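Local coordinates for periplasmic binding protein component of an ABC type zinc uptake transporter (Synechocystis sp., PDB 1PQ4) that binds zinc as the periplasmic component of an ABC-type zinc uptake transporter, to which it probably delivers the metal, at residues A[3-8]-A[14-19]. Residues are numbered along the deposited sequence; the frame is centred on the assembly and turned at random.
Sequences MDITVS and YFLEKI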
loop_
_atom_site.group_PDB
_atom_site.type_symbol
_atom_site.label_atom_id
_atom_site.label_comp_id
_atom_site.label_asym_id
_atom_site.label_seq_id
_atom_site.Cartn_x
_atom_site.Cartn_y
_atom_site.Cartn_z
ATOM N N MET A 3 8.570 22.751 -2.326
ATOM C CA MET A 3 8.252 22.457 -0.947
ATOM C C MET A 3 8.847 21.074 -0.589
ATOM O O MET A 3 8.669 20.113 -1.323
ATOM C CB MET A 3 6.744 22.395 -0.821
ATOM C CG MET A 3 6.110 22.235 0.513
ATOM S SD MET A 3 4.488 23.158 0.408
ATOM C CE MET A 3 5.138 24.765 0.187
ATOM N N ASP A 4 9.551 20.988 0.533
ATOM C CA ASP A 4 10.092 19.711 1.016
ATOM C C ASP A 4 8.998 18.995 1.772
ATOM O O ASP A 4 8.481 19.509 2.764
ATOM C CB ASP A 4 11.255 19.939 1.967
ATOM C CG ASP A 4 12.524 20.269 1.225
ATOM O OD1 ASP A 4 12.908 19.444 0.384
ATOM O OD2 ASP A 4 13.113 21.333 1.460
ATOM N N ILE A 5 8.692 17.784 1.320
ATOM C CA ILE A 5 7.625 16.976 1.900
ATOM C C ILE A 5 8.161 15.591 2.118
ATOM O O ILE A 5 8.869 15.045 1.269
ATOM C CB ILE A 5 6.410 16.888 0.907
ATOM C CG1 ILE A 5 5.887 18.305 0.647
ATOM C CG2 ILE A 5 5.262 15.988 1.468
ATOM C CD1 ILE A 5 4.807 18.423 -0.426
ATOM N N THR A 6 7.827 15.024 3.261
ATOM C CA THR A 6 8.243 13.685 3.573
ATOM C C THR A 6 7.006 12.831 3.618
ATOM O O THR A 6 5.907 13.241 4.112
ATOM C CB THR A 6 8.993 13.644 4.942
ATOM O OG1 THR A 6 10.217 14.386 4.833
ATOM C CG2 THR A 6 9.356 12.219 5.297
ATOM N N VAL A 7 7.135 11.625 3.080
ATOM C CA VAL A 7 6.009 10.712 3.147
ATOM C C VAL A 7 6.487 9.426 3.828
ATOM O O VAL A 7 7.690 9.191 3.938
ATOM C CB VAL A 7 5.453 10.366 1.750
ATOM C CG1 VAL A 7 5.043 11.672 1.023
ATOM C CG2 VAL A 7 6.524 9.597 0.954
ATOM N N SER A 8 5.547 8.608 4.267
ATOM C CA SER A 8 5.904 7.370 4.951
ATOM C C SER A 8 6.448 6.263 4.060
ATOM O O SER A 8 7.490 5.704 4.352
ATOM C CB SER A 8 4.695 6.825 5.712
ATOM O OG SER A 8 4.384 7.654 6.824
ATOM N N TYR A 14 4.880 8.373 -5.328
ATOM C CA TYR A 14 4.242 8.354 -6.641
ATOM C C TYR A 14 3.024 9.343 -6.618
ATOM O O TYR A 14 2.827 10.140 -7.534
ATOM C CB TYR A 14 3.749 6.938 -6.935
ATOM C CG TYR A 14 3.082 6.767 -8.287
ATOM C CD1 TYR A 14 3.843 6.491 -9.435
ATOM C CD2 TYR A 14 1.701 6.903 -8.427
ATOM C CE1 TYR A 14 3.247 6.356 -10.673
ATOM C CE2 TYR A 14 1.072 6.787 -9.689
ATOM C CZ TYR A 14 1.876 6.508 -10.796
ATOM O OH TYR A 14 1.334 6.400 -12.036
ATOM N N PHE A 15 2.216 9.244 -5.575
ATOM C CA PHE A 15 1.031 10.093 -5.438
ATOM C C PHE A 15 1.482 11.548 -5.374
ATOM O O PHE A 15 0.913 12.415 -6.033
ATOM C CB PHE A 15 0.300 9.779 -4.146
ATOM C CG PHE A 15 -0.140 8.351 -3.997
ATOM C CD1 PHE A 15 -0.491 7.876 -2.711
ATOM C CD2 PHE A 15 -0.229 7.490 -5.082
ATOM C CE1 PHE A 15 -0.914 6.568 -2.514
ATOM C CE2 PHE A 15 -0.665 6.149 -4.907
ATOM C CZ PHE A 15 -1.000 5.690 -3.630
ATOM N N LEU A 16 2.495 11.827 -4.557
ATOM C CA LEU A 16 2.960 13.201 -4.449
ATOM C C LEU A 16 3.529 13.745 -5.734
ATOM O O LEU A 16 3.343 14.945 -6.048
ATOM C CB LEU A 16 4.003 13.366 -3.334
ATOM C CG LEU A 16 3.381 13.696 -1.961
ATOM C CD1 LEU A 16 2.806 15.117 -1.967
ATOM C CD2 LEU A 16 2.231 12.705 -1.663
ATOM N N GLU A 17 4.290 12.904 -6.443
ATOM C CA GLU A 17 4.864 13.356 -7.731
ATOM C C GLU A 17 3.727 13.709 -8.707
ATOM O O GLU A 17 3.815 14.684 -9.418
ATOM C CB GLU A 17 5.738 12.251 -8.347
ATOM C CG GLU A 17 6.467 12.635 -9.657
ATOM C CD GLU A 17 7.326 13.889 -9.539
ATOM O OE1 GLU A 17 7.834 14.201 -8.428
ATOM O OE2 GLU A 17 7.503 14.572 -10.586
ATOM N N LYS A 18 2.682 12.902 -8.744
ATOM C CA LYS A 18 1.556 13.141 -9.659
ATOM C C LYS A 18 0.808 14.436 -9.299
ATOM O O LYS A 18 0.380 15.203 -10.159
ATOM C CB LYS A 18 0.565 11.971 -9.560
ATOM C CG LYS A 18 1.055 10.713 -10.281
ATOM C CD LYS A 18 0.908 10.932 -11.815
ATOM C CE LYS A 18 1.629 9.844 -12.648
ATOM N NZ LYS A 18 1.163 9.897 -14.079
ATOM N N ILE A 19 0.673 14.673 -8.009
ATOM C CA ILE A 19 -0.095 15.844 -7.553
ATOM C C ILE A 19 0.731 17.113 -7.546
ATOM O O ILE A 19 0.273 18.186 -7.956
ATOM C CB ILE A 19 -0.627 15.554 -6.143
ATOM C CG1 ILE A 19 -1.699 14.477 -6.220
ATOM C CG2 ILE A 19 -1.148 16.875 -5.458
ATOM C CD1 ILE A 19 -2.085 13.868 -4.878
#
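A small, wholly apolar contact joins strand 3-7 to helix 10-20, with Leu-16 of the helix reaching the sheet between Ile-5 and Val-7. All three residues are buried, and only 107 Å² of surface, both sides summed, is covered between the segments. The two arms of Leu-16 divide the work. CD1 of Leu-16 faces both methyls of Ile-5, CD1 at 4.2 Å and CG2 at 4.3 Å, and the two side chains meet at a slant. CD2 goes to Val-7, 4.0 Å from CG1 of that residue, while the branch carbon CG of Leu-16 lies equally near the same methyl; here the side chains run past one another in opposite senses. The extended outer torsion of Ile-5 (chi2 173°) accounts for the reach of its CD1 only. No hydrogen bond crosses the interface; the nearest CA atoms, those of Val-7 and Leu-16, stay 8.6 Å apart, and the contact across this distance is carried by aliphatic side chains alone. These segments form the first strand and the helix of a beta-alpha-beta unit completed by strand 24-28, which pairs in parallel with strand 3-7 in a four-stranded sheet. Leu-16 also touches Val-26 on that returning strand. Helix 138-155 adds Leu-152 against both Ile-5 and Leu-16, and Phe-15, the neighbour of Leu-16, meets Trp-273 edge-to-face at the start of helix 273-288.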